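Cellulase (Rhodothermus marinus, PDB 3B7M) probably hydrolyses internal beta-1,4-glucosidic bonds of cellulose, as an endoglucanase of glycosyl hydrolase family 12. Local coordinates at residues Thr80-Thr85 with Val193-Glu198; Ala94-Phe99 with Ile117-Asn122. All coordinates share one frame; numbering follows the deposited sequence.

Interaction 1 of 2, residues Thr80-Thr85 with Val193-Glu198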
loop_
_atom_site.group_PDB
_atom_site.type_symbol
_atom_site.label_atom_id
_atom_site.label_comp_id
_atom_site.label_asym_id
_atom_site.label_seq_id
_atom_site.Cartn_x
_atom_site.Cartn_y
_atom_site.Cartn_z
ATOM N N THR A 80 -10.302 0.884 -7.138
ATOM C CA THR A 80 -9.255 -0.113 -7.248
ATOM C C THR A 80 -9.772 -1.543 -7.058
ATOM O O THR A 80 -10.702 -1.782 -6.275
ATOM C CB THR A 80 -8.111 0.186 -6.259
ATOM O OG1 THR A 80 -6.974 -0.610 -6.590
ATOM C CG2 THR A 80 -8.544 -0.082 -4.809
ATOM N N SER A 81 -9.170 -2.483 -7.783
ATOM C CA SER A 81 -9.387 -3.909 -7.548
ATOM C C SER A 81 -8.058 -4.625 -7.301
ATOM O O SER A 81 -7.012 -4.192 -7.775
ATOM C CB SER A 81 -10.136 -4.554 -8.726
ATOM O OG SER A 81 -11.292 -3.795 -9.044
ATOM N N TRP A 82 -8.106 -5.717 -6.543
ATOM C CA TRP A 82 -6.916 -6.470 -6.204
ATOM C C TRP A 82 -7.292 -7.837 -5.643
ATOM O O TRP A 82 -8.295 -7.975 -4.943
ATOM C CB TRP A 82 -6.068 -5.688 -5.194
ATOM C CG TRP A 82 -4.715 -6.253 -4.954
ATOM C CD1 TRP A 82 -3.839 -6.711 -5.899
ATOM C CD2 TRP A 82 -4.055 -6.398 -3.687
ATOM N NE1 TRP A 82 -2.680 -7.142 -5.298
ATOM C CE2 TRP A 82 -2.785 -6.971 -3.943
ATOM C CE3 TRP A 82 -4.416 -6.103 -2.357
ATOM C CZ2 TRP A 82 -1.865 -7.252 -2.923
ATOM C CZ3 TRP A 82 -3.504 -6.384 -1.341
ATOM C CH2 TRP A 82 -2.242 -6.960 -1.630
ATOM N N THR A 83 -6.491 -8.843 -5.960
ATOM C CA THR A 83 -6.644 -10.141 -5.319
ATOM C C THR A 83 -5.305 -10.593 -4.775
ATOM O O THR A 83 -4.316 -10.619 -5.494
ATOM C CB THR A 83 -7.208 -11.207 -6.278
ATOM O OG1 THR A 83 -8.395 -10.704 -6.885
ATOM C CG2 THR A 83 -7.548 -12.506 -5.521
ATOM N N LEU A 84 -5.285 -10.960 -3.503
ATOM C CA LEU A 84 -4.084 -11.492 -2.898
ATOM C C LEU A 84 -4.294 -12.955 -2.546
ATOM O O LEU A 84 -5.445 -13.422 -2.404
ATOM C CB LEU A 84 -3.694 -10.702 -1.657
ATOM C CG LEU A 84 -4.674 -10.774 -0.491
ATOM C CD1 LEU A 84 -4.000 -11.355 0.742
ATOM C CD2 LEU A 84 -5.334 -9.418 -0.225
ATOM N N THR A 85 -3.178 -13.676 -2.431
ATOM C CA THR A 85 -3.175 -15.056 -2.013
ATOM C C THR A 85 -2.347 -15.106 -0.736
ATOM O O THR A 85 -1.137 -14.912 -0.778
ATOM C CB THR A 85 -2.587 -15.986 -3.101
ATOM O OG1 THR A 85 -3.240 -15.739 -4.356
ATOM C CG2 THR A 85 -2.760 -17.470 -2.712
ATOM N N VAL A 193 -0.676 5.485 -5.778
ATOM C CA VAL A 193 -1.433 4.436 -5.111
ATOM C C VAL A 193 -0.653 3.158 -5.315
ATOM O O VAL A 193 -0.387 2.769 -6.466
ATOM C CB VAL A 193 -2.832 4.240 -5.731
ATOM C CG1 VAL A 193 -3.512 2.996 -5.123
ATOM C CG2 VAL A 193 -3.695 5.496 -5.546
ATOM N N GLN A 194 -0.297 2.504 -4.215
ATOM C CA GLN A 194 0.431 1.236 -4.271
ATOM C C GLN A 194 -0.324 0.183 -3.497
ATOM O O GLN A 194 -1.045 0.517 -2.560
ATOM C CB GLN A 194 1.793 1.366 -3.599
ATOM C CG GLN A 194 2.544 2.637 -3.871
ATOM C CD GLN A 194 3.864 2.657 -3.162
ATOM O OE1 GLN A 194 3.927 2.532 -1.950
ATOM N NE2 GLN A 194 4.934 2.808 -3.915
ATOM N N THR A 195 -0.135 -1.087 -3.859
ATOM C CA THR A 195 -0.516 -2.170 -2.967
ATOM C C THR A 195 0.550 -3.269 -3.009
ATOM O O THR A 195 1.277 -3.402 -3.994
ATOM C CB THR A 195 -1.891 -2.746 -3.295
ATOM O OG1 THR A 195 -2.388 -3.449 -2.148
ATOM C CG2 THR A 195 -1.819 -3.701 -4.510
ATOM N N GLY A 196 0.631 -4.040 -1.933
ATOM C CA GLY A 196 1.565 -5.149 -1.837
ATOM C C GLY A 196 1.610 -5.656 -0.407
ATOM O O GLY A 196 0.623 -5.561 0.319
ATOM N N PHE A 197 2.757 -6.202 -0.011
ATOM C CA PHE A 197 2.877 -6.854 1.263
ATOM C C PHE A 197 4.010 -6.229 2.063
ATOM O O PHE A 197 5.140 -6.170 1.589
ATOM C CB PHE A 197 3.106 -8.358 1.058
ATOM C CG PHE A 197 2.112 -8.997 0.115
ATOM C CD1 PHE A 197 0.873 -9.415 0.567
ATOM C CD2 PHE A 197 2.416 -9.157 -1.230
ATOM C CE1 PHE A 197 -0.048 -10.007 -0.304
ATOM C CE2 PHE A 197 1.500 -9.727 -2.108
ATOM C CZ PHE A 197 0.266 -10.150 -1.644
ATOM N N GLU A 198 3.702 -5.736 3.259
ATOM C CA GLU A 198 4.743 -5.311 4.195
ATOM C C GLU A 198 5.251 -6.573 4.885
ATOM O O GLU A 198 4.477 -7.251 5.568
ATOM C CB GLU A 198 4.191 -4.327 5.239
ATOM C CG GLU A 198 3.823 -2.959 4.689
ATOM C CD GLU A 198 3.730 -1.890 5.784
ATOM O OE1 GLU A 198 3.005 -2.105 6.784
ATOM O OE2 GLU A 198 4.377 -0.831 5.630
#

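Interaction 2 of 2, residues Ala94-Phe99 with Ile117-Asn122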
loop_
_atom_site.group_PDB
_atom_site.type_symbol
_atom_site.label_atom_id
_atom_site.label_comp_id
_atom_site.label_asym_id
_atom_site.label_seq_id
_atom_site.Cartn_x
_atom_site.Cartn_y
_atom_site.Cartn_z
ATOM N N ALA A 94 -1.084 -7.386 4.102
ATOM C CA ALA A 94 -1.437 -7.067 2.732
ATOM C C ALA A 94 -2.120 -5.701 2.804
ATOM O O ALA A 94 -3.190 -5.562 3.405
ATOM C CB ALA A 94 -2.363 -8.139 2.159
ATOM N N ALA A 95 -1.486 -4.685 2.217
ATOM C CA ALA A 95 -1.880 -3.316 2.499
ATOM C C ALA A 95 -1.688 -2.408 1.299
ATOM O O ALA A 95 -0.653 -2.481 0.614
ATOM C CB ALA A 95 -1.069 -2.788 3.701
ATOM N N TYR A 96 -2.697 -1.578 1.029
ATOM C CA TYR A 96 -2.528 -0.390 0.187
ATOM C C TYR A 96 -1.725 0.684 0.893
ATOM O O TYR A 96 -1.784 0.810 2.124
ATOM C CB TYR A 96 -3.875 0.222 -0.178
ATOM C CG TYR A 96 -4.540 -0.468 -1.336
ATOM C CD1 TYR A 96 -5.228 -1.665 -1.150
ATOM C CD2 TYR A 96 -4.475 0.062 -2.618
ATOM C CE1 TYR A 96 -5.833 -2.308 -2.216
ATOM C CE2 TYR A 96 -5.082 -0.580 -3.689
ATOM C CZ TYR A 96 -5.765 -1.764 -3.467
ATOM O OH TYR A 96 -6.374 -2.428 -4.512
ATOM N N ASP A 97 -0.995 1.468 0.102
ATOM C CA ASP A 97 -0.272 2.630 0.591
ATOM C C ASP A 97 -0.520 3.771 -0.400
ATOM O O ASP A 97 -0.222 3.647 -1.596
ATOM C CB ASP A 97 1.220 2.301 0.682
ATOM C CG ASP A 97 1.957 3.093 1.767
ATOM O OD1 ASP A 97 1.352 3.941 2.458
ATOM O OD2 ASP A 97 3.170 2.837 1.925
ATOM N N ILE A 98 -1.100 4.860 0.085
ATOM C CA ILE A 98 -1.438 6.005 -0.751
ATOM C C ILE A 98 -0.713 7.250 -0.228
ATOM O O ILE A 98 -0.802 7.571 0.970
ATOM C CB ILE A 98 -2.963 6.257 -0.791
ATOM C CG1 ILE A 98 -3.715 4.936 -1.089
ATOM C CG2 ILE A 98 -3.291 7.301 -1.840
ATOM C CD1 ILE A 98 -5.237 5.030 -1.059
ATOM N N PHE A 99 0.009 7.941 -1.112
ATOM C CA PHE A 99 0.817 9.088 -0.680
ATOM C C PHE A 99 0.293 10.448 -1.133
ATOM O O PHE A 99 -0.092 10.623 -2.296
ATOM C CB PHE A 99 2.274 8.906 -1.101
ATOM C CG PHE A 99 2.993 7.864 -0.303
ATOM C CD1 PHE A 99 3.508 8.170 0.960
ATOM C CD2 PHE A 99 3.141 6.569 -0.797
ATOM C CE1 PHE A 99 4.169 7.196 1.715
ATOM C CE2 PHE A 99 3.807 5.589 -0.050
ATOM C CZ PHE A 99 4.319 5.903 1.203
ATOM N N ILE A 117 -4.374 0.977 3.834
ATOM C CA ILE A 117 -5.582 0.180 3.974
ATOM C C ILE A 117 -5.136 -1.256 4.058
ATOM O O ILE A 117 -4.599 -1.800 3.093
ATOM C CB ILE A 117 -6.530 0.404 2.797
ATOM C CG1 ILE A 117 -6.827 1.902 2.647
ATOM C CG2 ILE A 117 -7.813 -0.449 2.933
ATOM C CD1 ILE A 117 -7.625 2.271 1.385
ATOM N N TRP A 118 -5.332 -1.852 5.231
ATOM C CA TRP A 118 -4.912 -3.212 5.515
ATOM C C TRP A 118 -6.088 -4.142 5.268
ATOM O O TRP A 118 -7.157 -3.977 5.866
ATOM C CB TRP A 118 -4.484 -3.342 6.985
ATOM C CG TRP A 118 -3.219 -2.617 7.372
ATOM C CD1 TRP A 118 -2.771 -1.420 6.891
ATOM C CD2 TRP A 118 -2.277 -3.021 8.380
ATOM N NE1 TRP A 118 -1.593 -1.067 7.515
ATOM C CE2 TRP A 118 -1.271 -2.034 8.433
ATOM C CE3 TRP A 118 -2.170 -4.140 9.215
ATOM C CZ2 TRP A 118 -0.177 -2.124 9.296
ATOM C CZ3 TRP A 118 -1.086 -4.225 10.083
ATOM C CH2 TRP A 118 -0.100 -3.221 10.111
ATOM N N LEU A 119 -5.872 -5.119 4.397
ATOM C CA LEU A 119 -6.903 -6.077 4.019
ATOM C C LEU A 119 -6.734 -7.421 4.726
ATOM O O LEU A 119 -7.713 -8.155 4.933
ATOM C CB LEU A 119 -6.891 -6.280 2.497
ATOM C CG LEU A 119 -7.191 -5.026 1.657
ATOM C CD1 LEU A 119 -7.186 -5.385 0.180
ATOM C CD2 LEU A 119 -8.537 -4.422 2.050
ATOM N N ASN A 120 -5.489 -7.744 5.070
ATOM C CA ASN A 120 -5.155 -9.032 5.666
ATOM C C ASN A 120 -3.801 -8.940 6.342
ATOM O O ASN A 120 -3.035 -8.003 6.090
ATOM C CB ASN A 120 -5.141 -10.133 4.585
ATOM C CG ASN A 120 -5.646 -11.495 5.094
ATOM O OD1 ASN A 120 -6.314 -12.232 4.368
ATOM N ND2 ASN A 120 -5.330 -11.822 6.324
ATOM N N LYS A 121 -3.519 -9.914 7.204
ATOM C CA LYS A 121 -2.222 -10.060 7.860
ATOM C C LYS A 121 -2.081 -11.446 8.486
ATOM O O LYS A 121 -3.046 -12.199 8.590
ATOM C CB LYS A 121 -2.027 -8.996 8.954
ATOM C CG LYS A 121 -3.030 -9.079 10.125
ATOM C CD LYS A 121 -2.890 -7.882 11.049
ATOM C CE LYS A 121 -3.585 -8.130 12.384
ATOM N NZ LYS A 121 -3.235 -7.079 13.385
ATOM N N ASN A 122 -0.864 -11.755 8.916
ATOM C CA ASN A 122 -0.590 -12.936 9.720
ATOM C C ASN A 122 0.459 -12.608 10.783
ATOM O O ASN A 122 1.390 -11.818 10.543
ATOM C CB ASN A 122 -0.106 -14.089 8.839
ATOM C CG ASN A 122 -0.099 -15.418 9.570
ATOM O OD1 ASN A 122 0.960 -15.947 9.924
ATOM N ND2 ASN A 122 -1.280 -15.953 9.818
#

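Interaction 1 of 2, residues Thr80-Thr85 with Val193-Glu198
Thr195 presses its branched end against the indole of Trp82, tip to tip in the interior between the two sheets. Its CG2 makes a CH-pi contact, 3.5 Å from the centroid of the five-membered ring of Trp82 and almost straight above it. Beside it, over the same face, Thr195 OG1 lies 3.2 Å from Trp82 CZ3, a packing contact; the hydroxyl has a weak hydrogen bond to Ala95 O. With CG anti to the backbone N (chi1 -170°), Trp82 sends its ring system across to the opposing strand, and its NE1 hydrogen-bonds Ser208 OG. Phe197 approaches the six-membered part of the indole obliquely, its CZ 3.8 Å from Trp82 CZ2, the ring planes inclined at 46°. The edge of Phe197 also takes Leu84 CB, 4.0 Å from CE1, and that methylene lies on the opposite side of the indole from Thr195, offset from its centre. An alanine in place of Trp82 would probably open a gap between the sheets, leaving the Thr195 methyl and Phe197 ring tip without their aromatic partner and Ser208 OG without its donor. The axes of segments 80-85 and 193-198, 10° from parallel, come within 9.2 Å in facing layers of the family's beta-jelly-roll sandwich; strand 207-215 flanks 78-85, and 91-101 flanks 189-199.

Interaction 2 of 2, residues Ala94-Phe99 with Ile117-Asn122
The carbonyl oxygen of Ile117 is approached by two donors from the neighbouring strand. Tyr96 N gives it a 2.8 Å hydrogen bond that is bent at the hydrogen (142°), and Ala95 CA adds a CA-H...O contact at 3.2 Å from Ile117 O. The return bond, from Ile117 N to Tyr96 O, is longer at 3.1 Å. Together the two bonds make Tyr96 and Ile117 an antiparallel hydrogen-bonded pair. At the other end, Leu119 N donates to Ala94 O over 2.9 Å, while Ala94 N donates to Asn120 O. Leu119 and Asn120 therefore both face Ala94, the mark of a classic beta bulge, set within the hairpin of strands 91-101 and 112-122. The bulge shifts the register by one residue between Ala94 and Ala95.

On the face carrying Tyr96 and Ile117, their CB atoms lie 4.0 Å apart. Leu119 brings CD1 to the edge of the Tyr96 ring, 4.1 Å from CE1, and farther along Ile98 and Ile117 touch through their CD1 methyls. This side is turned to the interior, where strand 78-85 lies across from it. On the reverse face, Ala95 CB sits over the pyrrole part of the Trp118 indole, 3.9 Å from CD1. Chi1 of -68° puts Trp118 CG anti to the carbonyl carbon, and chi2 of 35° turns an indole face to that methyl. Met116 and Tyr59 border the same side, which in family 12 enzymes is the concave, cleft-lining surface; the Tyr59 hydroxyl hydrogen-bonds Ala95 O.

Overall arrangement
After earlier strands of both sheets have been laid down from the N terminus, the chain supplies strand 78-85 to the six-stranded sheet, then turns directly into strand 91-101 of the other. Strand 112-122 comes back beside it, so interaction 2 closes a short loop, with 17 residues between its segments. Interaction 1 closes a much wider loop, 107 residues between segments 80-85 and 193-198, including helix 171-181, with interaction 2 nested inside. Interaction 1 joins the two sheets face to face; interaction 2 ties neighbours within one. They meet where Thr80 OG1 and Tyr96 OH, 2.8 Å apart, bond across the sandwich interior, and where strands 91-101 and 189-199 lie side by side, Asp97 N bonding Gln194 O.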